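Local coordinates for capsular polysaccharide export system protein KpsC (Thermosulfurimonas dismutans, PDB 6MGB), which probably transfers Kdo from a CMP-activated donor in beta-2,4 linkage while building the glycolipid that carries Gram-negative bacterial capsules, at residues 50-53 and 54-57; 122-125 and 126-129; 146-149 and 150-153; 183-186 and 187-191; 212-215 and 216-219. All coordinates share one frame; numbering follows the deposited sequence. Where two conformers were deposited one is given.

Contact 1: 50-53 and 54-57; sequences GYKS and TARK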
loop_
_atom_site.group_PDB
_atom_site.type_symbol
_atom_site.label_atom_id
_atom_site.label_comp_id
_atom_site.label_asym_id
_atom_site.label_seq_id
_atom_site.Cartn_x
_atom_site.Cartn_y
_atom_site.Cartn_z
ATOM N N GLY A 50 -0.005 -1.048 12.727
ATOM C CA GLY A 50 -0.136 -2.427 12.308
ATOM C C GLY A 50 -0.828 -3.276 13.360
ATOM O O GLY A 50 -1.725 -2.827 14.080
ATOM N N TYR A 51 -0.397 -4.535 13.446
ATOM C CA TYR A 51 -0.996 -5.505 14.355
ATOM C C TYR A 51 0.029 -6.117 15.302
ATOM O O TYR A 51 -0.170 -7.231 15.795
ATOM C CB TYR A 51 -1.719 -6.585 13.550
ATOM C CG TYR A 51 -3.001 -6.064 12.951
ATOM C CD1 TYR A 51 -2.980 -5.228 11.840
ATOM C CD2 TYR A 51 -4.231 -6.377 13.512
ATOM C CE1 TYR A 51 -4.148 -4.736 11.296
ATOM C CE2 TYR A 51 -5.407 -5.889 12.972
ATOM C CZ TYR A 51 -5.358 -5.067 11.865
ATOM O OH TYR A 51 -6.521 -4.573 11.320
ATOM N N LYS A 52 1.119 -5.403 15.569
ATOM C CA LYS A 52 2.065 -5.818 16.588
ATOM C C LYS A 52 1.395 -5.802 17.962
ATOM O O LYS A 52 0.266 -5.334 18.133
ATOM C CB LYS A 52 3.289 -4.901 16.580
ATOM C CG LYS A 52 2.962 -3.435 16.837
ATOM C CD LYS A 52 4.215 -2.580 16.945
ATOM C CE LYS A 52 5.000 -2.558 15.643
ATOM N NZ LYS A 52 6.158 -1.624 15.711
ATOM N N SER A 53 2.120 -6.321 18.955
ATOM C CA SER A 53 1.570 -6.449 20.301
ATOM C C SER A 53 1.050 -5.112 20.820
ATOM O O SER A 53 -0.103 -5.006 21.257
ATOM C CB SER A 53 2.634 -7.017 21.241
ATOM O OG SER A 53 2.065 -7.444 22.466
ATOM N N THR A 54 1.889 -4.072 20.777
ATOM C CA THR A 54 1.475 -2.773 21.300
ATOM C C THR A 54 0.275 -2.218 20.544
ATOM O O THR A 54 -0.585 -1.563 21.143
ATOM C CB THR A 54 2.632 -1.776 21.238
ATOM O OG1 THR A 54 3.149 -1.718 19.903
ATOM C CG2 THR A 54 3.739 -2.174 22.208
ATOM N N ALA A 55 0.198 -2.462 19.234
ATOM C CA ALA A 55 -0.927 -1.951 18.459
ATOM C C ALA A 55 -2.233 -2.604 18.891
ATOM O O ALA A 55 -3.256 -1.925 19.030
ATOM C CB ALA A 55 -0.679 -2.171 16.967
ATOM N N ARG A 56 -2.219 -3.921 19.108
ATOM C CA ARG A 56 -3.428 -4.610 19.545
ATOM C C ARG A 56 -3.841 -4.182 20.947
ATOM O O ARG A 56 -5.033 -4.212 21.276
ATOM C CB ARG A 56 -3.220 -6.124 19.480
ATOM C CG ARG A 56 -3.363 -6.689 18.075
ATOM C CD ARG A 56 -3.141 -8.193 18.019
ATOM N NE ARG A 56 -1.733 -8.556 18.185
ATOM C CZ ARG A 56 -1.257 -9.403 19.097
ATOM N NH1 ARG A 56 -2.061 -10.017 19.957
ATOM N NH2 ARG A 56 0.046 -9.646 19.143
ATOM N N LYS A 57 -2.883 -3.777 21.785
ATOM C CA LYS A 57 -3.240 -3.224 23.086
ATOM C C LYS A 57 -3.941 -1.883 22.918
ATOM O O LYS A 57 -4.913 -1.589 23.624
ATOM C CB LYS A 57 -2.002 -3.065 23.969
ATOM C CG LYS A 57 -2.333 -2.547 25.369
ATOM C CD LYS A 57 -1.096 -2.269 26.206
ATOM C CE LYS A 57 -1.489 -1.785 27.595
ATOM N NZ LYS A 57 -0.328 -1.280 28.382
HETATM O O HOH W 1 1.420 -9.171 16.995
#

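Contact 2: 122-125 and 126-129; sequences LMDQ and AERA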
loop_
_atom_site.group_PDB
_atom_site.type_symbol
_atom_site.label_atom_id
_atom_site.label_comp_id
_atom_site.label_asym_id
_atom_site.label_seq_id
_atom_site.Cartn_x
_atom_site.Cartn_y
_atom_site.Cartn_z
ATOM N N LEU A 122 -10.694 18.084 -8.514
ATOM C CA LEU A 122 -9.910 16.984 -7.963
ATOM C C LEU A 122 -9.473 16.026 -9.064
ATOM O O LEU A 122 -8.311 15.605 -9.110
ATOM C CB LEU A 122 -10.710 16.234 -6.897
ATOM C CG LEU A 122 -9.966 15.026 -6.312
ATOM C CD1 LEU A 122 -8.820 15.478 -5.420
ATOM C CD2 LEU A 122 -10.909 14.111 -5.566
ATOM N N MET A 123 -10.397 15.654 -9.950
ATOM C CA MET A 123 -10.061 14.702 -11.000
ATOM C C MET A 123 -8.985 15.253 -11.926
ATOM O O MET A 123 -8.181 14.485 -12.465
ATOM C CB MET A 123 -11.316 14.331 -11.788
ATOM C CG MET A 123 -12.421 13.716 -10.934
ATOM S SD MET A 123 -11.898 12.246 -10.022
ATOM C CE MET A 123 -11.543 11.120 -11.365
ATOM N N ASP A 124 -8.945 16.575 -12.116
ATOM C CA ASP A 124 -7.844 17.169 -12.868
ATOM C C ASP A 124 -6.525 16.998 -12.127
ATOM O O ASP A 124 -5.510 16.631 -12.733
ATOM C CB ASP A 124 -8.117 18.650 -13.137
ATOM C CG ASP A 124 -9.209 18.867 -14.165
ATOM O OD1 ASP A 124 -9.969 19.848 -14.027
ATOM O OD2 ASP A 124 -9.318 18.050 -15.103
ATOM N N GLN A 125 -6.517 17.256 -10.817
ATOM C CA GLN A 125 -5.320 16.996 -10.025
ATOM C C GLN A 125 -4.896 15.539 -10.139
ATOM O O GLN A 125 -3.707 15.241 -10.306
ATOM C CB GLN A 125 -5.563 17.363 -8.560
ATOM C CG GLN A 125 -5.750 18.847 -8.304
ATOM C CD GLN A 125 -5.862 19.168 -6.825
ATOM O OE1 GLN A 125 -5.843 18.271 -5.982
ATOM N NE2 GLN A 125 -5.978 20.451 -6.505
ATOM N N ALA A 126 -5.857 14.614 -10.053
ATOM C CA ALA A 126 -5.526 13.194 -10.127
ATOM C C ALA A 126 -4.864 12.849 -11.455
ATOM O O ALA A 126 -3.881 12.100 -11.491
ATOM C CB ALA A 126 -6.784 12.352 -9.917
ATOM N N GLU A 127 -5.389 13.386 -12.560
ATOM C CA GLU A 127 -4.763 13.165 -13.860
ATOM C C GLU A 127 -3.323 13.662 -13.862
ATOM O O GLU A 127 -2.417 12.981 -14.356
ATOM C CB GLU A 127 -5.568 13.864 -14.957
ATOM C CG GLU A 127 -6.900 13.211 -15.272
ATOM C CD GLU A 127 -7.617 13.884 -16.426
ATOM O OE1 GLU A 127 -7.025 14.794 -17.045
ATOM O OE2 GLU A 127 -8.773 13.505 -16.715
ATOM N N ARG A 128 -3.095 14.855 -13.311
ATOM C CA ARG A 128 -1.750 15.422 -13.287
ATOM C C ARG A 128 -0.804 14.555 -12.467
ATOM O O ARG A 128 0.307 14.234 -12.907
ATOM C CB ARG A 128 -1.797 16.845 -12.727
ATOM C CG ARG A 128 -2.090 17.917 -13.766
ATOM C CD ARG A 128 -3.015 18.990 -13.210
ATOM N NE ARG A 128 -2.543 19.530 -11.937
ATOM C CZ ARG A 128 -3.285 20.263 -11.112
ATOM N NH1 ARG A 128 -4.545 20.546 -11.417
ATOM N NH2 ARG A 128 -2.770 20.710 -9.976
ATOM N N ALA A 129 -1.227 14.168 -11.261
ATOM C CA ALA A 129 -0.364 13.368 -10.399
ATOM C C ALA A 129 -0.081 12.006 -11.018
ATOM O O ALA A 129 1.050 11.510 -10.957
ATOM C CB ALA A 129 -1.005 13.211 -9.021
HETATM O O HOH W 2 -5.362 17.187 -15.985
#

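Contact 3: 146-149 and 150-153; sequences PVPR and GYFT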
loop_
_atom_site.group_PDB
_atom_site.type_symbol
_atom_site.label_atom_id
_atom_site.label_comp_id
_atom_site.label_asym_id
_atom_site.label_seq_id
_atom_site.Cartn_x
_atom_site.Cartn_y
_atom_site.Cartn_z
ATOM N N PRO A 146 17.114 0.621 -13.277
ATOM C CA PRO A 146 16.364 0.314 -14.499
ATOM C C PRO A 146 16.611 -1.112 -14.964
ATOM O O PRO A 146 17.655 -1.711 -14.692
ATOM C CB PRO A 146 16.903 1.328 -15.518
ATOM C CG PRO A 146 17.578 2.386 -14.707
ATOM C CD PRO A 146 18.099 1.695 -13.493
ATOM N N VAL A 147 15.629 -1.656 -15.675
ATOM C CA VAL A 147 15.785 -2.955 -16.325
ATOM C C VAL A 147 16.604 -2.735 -17.591
ATOM O O VAL A 147 16.161 -2.004 -18.488
ATOM C CB VAL A 147 14.427 -3.600 -16.643
ATOM C CG1 VAL A 147 14.612 -4.853 -17.497
ATOM C CG2 VAL A 147 13.689 -3.943 -15.357
ATOM N N PRO A 148 17.786 -3.334 -17.719
ATOM C CA PRO A 148 18.596 -3.091 -18.915
ATOM C C PRO A 148 17.951 -3.685 -20.155
ATOM O O PRO A 148 17.261 -4.707 -20.100
ATOM C CB PRO A 148 19.924 -3.784 -18.591
ATOM C CG PRO A 148 19.549 -4.870 -17.650
ATOM C CD PRO A 148 18.410 -4.330 -16.828
ATOM N N ARG A 149 18.180 -3.027 -21.287
ATOM C CA ARG A 149 17.734 -3.575 -22.558
ATOM C C ARG A 149 18.488 -4.865 -22.847
ATOM O O ARG A 149 19.688 -4.976 -22.577
ATOM C CB ARG A 149 17.951 -2.564 -23.682
ATOM C CG ARG A 149 17.319 -2.965 -25.007
ATOM C CD ARG A 149 17.473 -1.867 -26.045
ATOM N NE ARG A 149 18.166 -2.335 -27.243
ATOM C CZ ARG A 149 19.477 -2.537 -27.320
ATOM N NH1 ARG A 149 20.253 -2.324 -26.265
ATOM N NH2 ARG A 149 20.017 -2.961 -28.455
ATOM N N GLY A 150 17.777 -5.849 -23.389
ATOM C CA GLY A 150 18.319 -7.175 -23.584
ATOM C C GLY A 150 18.006 -8.145 -22.466
ATOM O O GLY A 150 18.203 -9.353 -22.644
ATOM N N TYR A 151 17.531 -7.654 -21.319
ATOM C CA TYR A 151 17.127 -8.547 -20.238
ATOM C C TYR A 151 15.974 -9.441 -20.679
ATOM O O TYR A 151 15.976 -10.652 -20.423
ATOM C CB TYR A 151 16.734 -7.727 -19.008
ATOM C CG TYR A 151 16.530 -8.548 -17.754
ATOM C CD1 TYR A 151 17.575 -8.761 -16.864
ATOM C CD2 TYR A 151 15.293 -9.104 -17.457
ATOM C CE1 TYR A 151 17.396 -9.509 -15.716
ATOM C CE2 TYR A 151 15.104 -9.853 -16.310
ATOM C CZ TYR A 151 16.158 -10.052 -15.443
ATOM O OH TYR A 151 15.976 -10.796 -14.300
ATOM N N PHE A 152 14.980 -8.860 -21.346
ATOM C CA PHE A 152 13.816 -9.587 -21.830
ATOM C C PHE A 152 13.892 -9.755 -23.341
ATOM O O PHE A 152 14.318 -8.843 -24.057
ATOM C CB PHE A 152 12.519 -8.860 -21.462
ATOM C CG PHE A 152 12.216 -8.864 -19.991
ATOM C CD1 PHE A 152 11.867 -10.040 -19.346
ATOM C CD2 PHE A 152 12.269 -7.692 -19.255
ATOM C CE1 PHE A 152 11.583 -10.048 -17.993
ATOM C CE2 PHE A 152 11.987 -7.694 -17.902
ATOM C CZ PHE A 152 11.643 -8.873 -17.270
ATOM N N THR A 153 13.471 -10.919 -23.819
ATOM C CA THR A 153 13.427 -11.164 -25.256
ATOM C C THR A 153 12.261 -10.395 -25.871
ATOM O O THR A 153 11.143 -10.454 -25.346
ATOM C CB THR A 153 13.280 -12.660 -25.535
ATOM O OG1 THR A 153 14.400 -13.363 -24.982
ATOM C CG2 THR A 153 13.205 -12.930 -27.035
HETATM O O HOH W 3 14.664 -5.860 -21.640
#

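Contact 4: 183-186 and 187-191; sequences EMYF and AALEE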
loop_
_atom_site.group_PDB
_atom_site.type_symbol
_atom_site.label_atom_id
_atom_site.label_comp_id
_atom_site.label_asym_id
_atom_site.label_seq_id
_atom_site.Cartn_x
_atom_site.Cartn_y
_atom_site.Cartn_z
ATOM N N GLU A 183 -1.242 -21.622 -4.913
ATOM C CA GLU A 183 -2.345 -21.680 -5.868
ATOM C C GLU A 183 -2.148 -20.670 -6.990
ATOM O O GLU A 183 -2.394 -20.975 -8.163
ATOM C CB GLU A 183 -3.669 -21.427 -5.144
ATOM C CG GLU A 183 -4.901 -21.576 -6.023
ATOM C CD GLU A 183 -6.187 -21.287 -5.274
ATOM O OE1 GLU A 183 -6.132 -20.601 -4.231
ATOM O OE2 GLU A 183 -7.254 -21.749 -5.727
ATOM N N MET A 184 -1.704 -19.458 -6.648
ATOM C CA MET A 184 -1.463 -18.440 -7.665
ATOM C C MET A 184 -0.436 -18.912 -8.682
ATOM O O MET A 184 -0.594 -18.688 -9.889
ATOM C CB MET A 184 -0.996 -17.144 -7.003
ATOM C CG MET A 184 -0.763 -16.000 -7.971
ATOM S SD MET A 184 -0.299 -14.472 -7.134
ATOM C CE MET A 184 1.378 -14.852 -6.645
ATOM N N TYR A 185 0.628 -19.565 -8.214
ATOM C CA TYR A 185 1.670 -20.033 -9.118
ATOM C C TYR A 185 1.117 -21.046 -10.111
ATOM O O TYR A 185 1.256 -20.881 -11.329
ATOM C CB TYR A 185 2.817 -20.639 -8.314
ATOM C CG TYR A 185 3.806 -21.401 -9.159
ATOM C CD1 TYR A 185 4.710 -20.733 -9.971
ATOM C CD2 TYR A 185 3.834 -22.788 -9.147
ATOM C CE1 TYR A 185 5.617 -21.425 -10.748
ATOM C CE2 TYR A 185 4.738 -23.491 -9.920
ATOM C CZ TYR A 185 5.627 -22.803 -10.719
ATOM O OH TYR A 185 6.530 -23.493 -11.494
ATOM N N PHE A 186 0.474 -22.101 -9.611
ATOM C CA PHE A 186 0.020 -23.164 -10.500
ATOM C C PHE A 186 -1.161 -22.716 -11.349
ATOM O O PHE A 186 -1.369 -23.246 -12.446
ATOM C CB PHE A 186 -0.324 -24.409 -9.685
ATOM C CG PHE A 186 0.884 -25.110 -9.136
ATOM C CD1 PHE A 186 1.696 -25.860 -9.970
ATOM C CD2 PHE A 186 1.220 -25.008 -7.798
ATOM C CE1 PHE A 186 2.816 -26.500 -9.481
ATOM C CE2 PHE A 186 2.341 -25.650 -7.299
ATOM C CZ PHE A 186 3.139 -26.395 -8.145
ATOM N N ALA A 187 -1.936 -21.740 -10.873
ATOM C CA ALA A 187 -2.972 -21.150 -11.712
ATOM C C ALA A 187 -2.359 -20.395 -12.884
ATOM O O ALA A 187 -2.870 -20.458 -14.009
ATOM C CB ALA A 187 -3.861 -20.224 -10.883
ATOM N N ALA A 188 -1.261 -19.673 -12.641
ATOM C CA ALA A 188 -0.579 -18.980 -13.729
ATOM C C ALA A 188 -0.011 -19.970 -14.738
ATOM O O ALA A 188 -0.112 -19.757 -15.951
ATOM C CB ALA A 188 0.528 -18.088 -13.168
ATOM N N LEU A 189 0.599 -21.056 -14.253
ATOM C CA LEU A 189 1.091 -22.098 -15.151
ATOM C C LEU A 189 -0.024 -22.616 -16.048
ATOM O O LEU A 189 0.137 -22.712 -17.271
ATOM C CB LEU A 189 1.691 -23.250 -14.344
ATOM C CG LEU A 189 3.192 -23.206 -14.069
ATOM C CD1 LEU A 189 3.550 -21.990 -13.243
ATOM C CD2 LEU A 189 3.635 -24.485 -13.369
ATOM N N GLU A 190 -1.167 -22.961 -15.453
ATOM C CA GLU A 190 -2.240 -23.585 -16.218
ATOM C C GLU A 190 -2.822 -22.623 -17.245
ATOM O O GLU A 190 -3.198 -23.036 -18.347
ATOM C CB GLU A 190 -3.332 -24.082 -15.272
ATOM C CG GLU A 190 -4.433 -24.860 -15.960
ATOM C CD GLU A 190 -5.417 -25.460 -14.979
ATOM O OE1 GLU A 190 -6.452 -24.815 -14.709
ATOM O OE2 GLU A 190 -5.151 -26.569 -14.469
ATOM N N GLU A 191 -2.903 -21.337 -16.904
ATOM C CA GLU A 191 -3.512 -20.359 -17.795
ATOM C C GLU A 191 -2.576 -19.890 -18.901
ATOM O O GLU A 191 -3.056 -19.442 -19.947
ATOM C CB GLU A 191 -3.992 -19.152 -16.984
ATOM C CG GLU A 191 -4.386 -17.946 -17.822
ATOM C CD GLU A 191 -5.460 -18.267 -18.846
ATOM O OE1 GLU A 191 -6.188 -19.263 -18.654
ATOM O OE2 GLU A 191 -5.579 -17.518 -19.839
#

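Contact 5: 212-215 and 216-219; sequences GYLA and RMKL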
loop_
_atom_site.group_PDB
_atom_site.type_symbol
_atom_site.label_atom_id
_atom_site.label_comp_id
_atom_site.label_asym_id
_atom_site.label_seq_id
_atom_site.Cartn_x
_atom_site.Cartn_y
_atom_site.Cartn_z
ATOM N N GLY A 212 10.262 -14.565 2.071
ATOM C CA GLY A 212 9.188 -14.450 1.108
ATOM C C GLY A 212 8.373 -15.729 1.012
ATOM O O GLY A 212 8.748 -16.787 1.511
ATOM N N TYR A 213 7.224 -15.609 0.350
ATOM C CA TYR A 213 6.374 -16.771 0.122
ATOM C C TYR A 213 6.884 -17.590 -1.059
ATOM O O TYR A 213 7.295 -18.744 -0.899
ATOM C CB TYR A 213 4.927 -16.329 -0.116
ATOM C CG TYR A 213 4.292 -15.600 1.048
ATOM C CD1 TYR A 213 3.678 -16.300 2.081
ATOM C CD2 TYR A 213 4.288 -14.212 1.107
ATOM C CE1 TYR A 213 3.088 -15.637 3.144
ATOM C CE2 TYR A 213 3.701 -13.541 2.165
ATOM C CZ TYR A 213 3.102 -14.257 3.179
ATOM O OH TYR A 213 2.516 -13.588 4.231
ATOM N N LEU A 214 6.868 -17.000 -2.256
ATOM C CA LEU A 214 7.352 -17.704 -3.439
ATOM C C LEU A 214 8.866 -17.863 -3.416
ATOM O O LEU A 214 9.394 -18.828 -3.979
ATOM C CB LEU A 214 6.921 -16.961 -4.702
ATOM C CG LEU A 214 5.413 -16.858 -4.943
ATOM C CD1 LEU A 214 5.122 -15.877 -6.066
ATOM C CD2 LEU A 214 4.831 -18.225 -5.263
ATOM N N ALA A 215 9.576 -16.939 -2.766
ATOM C CA ALA A 215 11.033 -16.990 -2.760
ATOM C C ALA A 215 11.552 -18.232 -2.044
ATOM O O ALA A 215 12.656 -18.700 -2.347
ATOM C CB ALA A 215 11.595 -15.727 -2.108
ATOM N N ARG A 216 10.780 -18.779 -1.103
ATOM C CA ARG A 216 11.184 -19.967 -0.360
ATOM C C ARG A 216 10.762 -21.267 -1.031
ATOM O O ARG A 216 11.233 -22.334 -0.625
ATOM C CB ARG A 216 10.597 -19.940 1.054
ATOM C CG ARG A 216 10.921 -18.683 1.834
ATOM C CD ARG A 216 12.379 -18.559 2.219
ATOM N NE ARG A 216 12.811 -19.548 3.204
ATOM C CZ ARG A 216 13.973 -19.495 3.842
ATOM N NH1 ARG A 216 14.798 -18.494 3.589
ATOM N NH2 ARG A 216 14.316 -20.434 4.719
ATOM N N MET A 217 9.889 -21.210 -2.029
ATOM C CA MET A 217 9.424 -22.416 -2.693
ATOM C C MET A 217 10.473 -22.935 -3.671
ATOM O O MET A 217 11.327 -22.194 -4.164
ATOM C CB MET A 217 8.122 -22.154 -3.447
ATOM C CG MET A 217 6.964 -21.704 -2.582
ATOM S SD MET A 217 5.463 -21.509 -3.559
ATOM C CE MET A 217 4.377 -20.747 -2.360
ATOM N N LYS A 218 10.395 -24.235 -3.947
ATOM C CA LYS A 218 11.199 -24.874 -4.985
ATOM C C LYS A 218 10.315 -24.972 -6.222
ATOM O O LYS A 218 9.464 -25.860 -6.322
ATOM C CB LYS A 218 11.696 -26.247 -4.544
ATOM C CG LYS A 218 12.789 -26.217 -3.495
ATOM C CD LYS A 218 13.258 -27.626 -3.169
ATOM C CE LYS A 218 14.327 -27.630 -2.089
ATOM N NZ LYS A 218 14.742 -29.015 -1.730
ATOM N N LEU A 219 10.508 -24.050 -7.155
ATOM C CA LEU A 219 9.707 -23.985 -8.366
ATOM C C LEU A 219 10.433 -24.672 -9.516
ATOM O O LEU A 219 11.627 -24.967 -9.447
ATOM C CB LEU A 219 9.398 -22.528 -8.722
ATOM C CG LEU A 219 8.810 -21.686 -7.585
ATOM C CD1 LEU A 219 8.687 -20.232 -8.010
ATOM C CD2 LEU A 219 7.462 -22.232 -7.141
HETATM O O HOH W 4 11.690 -20.060 -5.232
#

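Contact 1: 50-53 and 54-57
Two torsions bring the guanidinium group of Arg56 back to the carbonyl of Tyr51: CG lies beside the backbone N (chi1 -79°), and the chain folds again at chi3. Arg56 NE then gives its hydrogen to Tyr51 O over 3.1 Å. The oxygen sits at the edge of the guanidinium group, close to its plane, whereas the donor stands well above the plane of the carbonyl. A water bonded to Tyr51 O at 2.8 Å accepts from Arg56 NH2, so that this carbonyl is gripped directly and through solvent. Arg56 has a second conformer, and the clasp is therefore probably not permanent. A long, flexible side chain suits this exposed spot, where it reaches back past the start of its own helix. The segment joins strand 45-49 to helix 53-65, the first link of a beta-alpha-beta crossover to the neighbouring parallel strand 69-74, as in the Rossmann-like domains of GT-B enzymes. Lys52 holds the N-cap position, and Lys52 O receives Arg56 N at 3.0 Å; one residue on, Lys57 N bonds to Ser53 O. Gly50, at positive phi, brings its O within 3.1 Å of Ala55 CB, a snug fit for the small methyl that is buried beneath the turn. On the outer side, Lys52 and Thr54 run alongside one another and point the same way, with Lys52 CD 3.3 Å from Thr54 OG1. The Tyr51 side chain leaves its backbone away from the helix and touches Tyr100, Asp101 and Leu173, while Thr54 touches Ser15.

Contact 2: 122-125 and 126-129
Arg128 bends back over Gln125, one turn earlier on the same helix, and each part of its chain meets something different. Arg128 CB rests 3.5 Å from Gln125 O. CG comes next, beside the backbone N, and near Asp124 O; Arg128 CD passes Asp124 O at 3.5 Å. Departures from a straight chain at chi2 (141°) and chi3 then swing the tip across the aliphatic part of Gln125. There Arg128 NH1 lies 3.7 Å from Gln125 CG, and one face of the guanidinium group looks onto Gln125 CA, which is set toward the rim. The Gln125 amide is turned about 70° from the guanidinium plane, so the guanidinium rests on Gln125 CA and CG and does not stack on the amide. A second conformer of Arg128 makes this pose one of two. Both residues belong to helix 120-135, whose i to i+4 ladder is intact here, from Ala126 N to Leu122 O at 2.8 Å through to Ala129 N to Gln125 O. Its inner side is built for close packing: Ala126 is small enough to meet Ala294 of helix 289-299, and Ala129 lies against Phe315 and Ile318 of helix 314-322. Phe315 also touches Gln125 and Arg128. The outer side carries acids, which suits solvent. Asp124 OD2 and Glu127 OE1 stand 4.4 Å apart, a pairing of like charges that would probably be mildly unfavourable. A water donates to Glu127 OE1 at 3.1 Å and, weakly, to Asp124 O. Gln125 NE2 makes a weak bond to Glu121 OE1.

Contact 3: 146-149 and 150-153
Val147 meets Tyr151 and Phe152 crosswise, its side chain running at about a right angle to each of theirs. One methyl does the touching: Val147 CG1, placed opposite the backbone N (chi1 172°), lies 3.9 Å from Tyr151 CB. Val147 CG1 is also 3.9 Å from Phe152 CE2, approaching each ring obliquely. The two aromatic residues are also turned against each other, for Tyr151 CD2 stands 3.5 Å above the plane of the Phe152 ring, over its centre, while Phe152 CG lies in the plane of the tyrosine ring at its edge. Pro148 adds its CG, 4.2 Å from Tyr151 CB. A type II beta turn from Pro148 to Tyr151 brings these groups together. Tyr151 N donates to Pro148 O over 3.2 Å, from well above the carbonyl plane. Pro148, its phi restricted by the ring, is position i; Arg149 and Gly150 are the corners i+1 and i+2, and Gly150 has a positive phi (95°) at which a side chain would be jammed against the preceding carbonyl. The water beside the turn donates to Pro148 O and accepts from Phe152 N at 3.0 Å, bridging that carbonyl to the amide after the turn. This loop between helix 120-135 and strand 158-162 leans on the domain of the parallel sheet: Phe152 meets Tyr198 edge-to-face and touches Leu235, and Tyr151 meets Phe230 edge-to-face. Val147 N bonds to Asp234 OD2. Apolar contacts of Val147, Tyr151 and Phe152 thus join the loop to that domain, while the bend at Arg149 and Gly150 is exposed to solvent.

Contact 4: 183-186 and 187-191
Helix 180-191 carries an aromatic-aliphatic pair one turn apart, Tyr185 and Leu189, in which a methyl sits on a ring. Leu189 CD1 lies 3.5 Å from the centroid of the Tyr185 ring and 22° off its normal, a CH-pi contact over the face. The methyl is displaced toward the CE1 side, where Leu189 CD1 comes to 3.3 Å from Tyr185 CE1. Leu189 CD1 also stands 3.2 Å from Tyr185 O, so it is squeezed between ring and backbone. That tight fit goes with an unusual first torsion for Leu189 (chi1 -93°), while the tyrosine ring is brought round by a chi1 of 168°. Leu189 CD2 lies 3.6 Å from Tyr185 OH and 4.1 Å from Phe186 CD1, the leucine and phenylalanine side chains running side by side in the same direction. Tyr185 in turn offers its edge to Phe186, placing Tyr185 CD2 3.5 Å above the middle of the Phe186 ring. The helix lies in the connection from strand 158-162 to its parallel neighbour 196-200, a beta-alpha-beta crossover of the Rossmann-like parallel sheet that holds the CMP pocket. Its buried flank packs on that sheet: Ala188, with no bulk beyond CB, fits against Leu161 and Tyr243, and Met184 stretches to Tyr243 and Phe263 with the flexibility of an unbranched chain. The ring of Tyr185 touches His220 and Val223. Along the backbone, the regular bonds run from Ala187 N to Glu183 O at 2.9 Å as far as Glu190 N to Phe186 O. Glu183 and Glu190 occupy the exposed side, where acidic groups can be hydrated.

Contact 5: 212-215 and 216-219
Two backbone bonds, each spanning three residues, hold a turn in which Tyr213, Leu214 and Ala215 have helical backbone angles without the regular i to i+4 pattern. Met217 N donates to Leu214 O at 3.1 Å, from far above the carbonyl plane, and Arg216 N makes a weak bond to Tyr213 O. Apolar packing joins Leu214 CD2 to Met217 SD over 3.8 Å, the two side chains crossing at a slant; methionine has a second conformer, which suits a flexible thioether at a partly exposed edge. Close steric contacts are made at Gly212, whose O lies 2.9 Å from Arg216 CG. Bends at chi2 (-69°) and chi3 then lead the charged end of Arg216 away toward the exterior. The bare CA of Gly212 leaves room for Ala215 CB. Polar contacts beyond the turn go to Asp163, a CMP-binding residue: its OD1 accepts from Leu214 N and its OD2 from Ala215 N. Leu214 packs on Phe181 and Met184, and Tyr213 stacks with Phe181. With consecutive N-H groups directed at both carboxylate oxygens, the turn probably fixes the rotation of Asp163 and serves as second shell to the nucleotide site.

How the contacts relate
Contacts 4 and 5 form the one touching pair: their centres are 14 Å apart, and Met184 CE meets Leu214 CD1 at 3.9 Å, while Tyr185 CZ meets Leu219 CD2 at 4.1 Å. Together they back the nucleotide site, the side chains of Leu214 and Met184 lying about 8 and 9 Å from the bound CMP. Contact 3 is about 13 Å from contact 5 at the nearest atoms. The side chain of Val147 is about 10 Å from the bound cytidine-5'-monophosphate. Contact 1 belongs to the other sheet, yet comes within about 12 Å of contact 5 at the nearest atoms. Contact 2 is remote: between nearest atoms, contact 3 is about 19 Å off and contacts 1 and 4 about 26 Å.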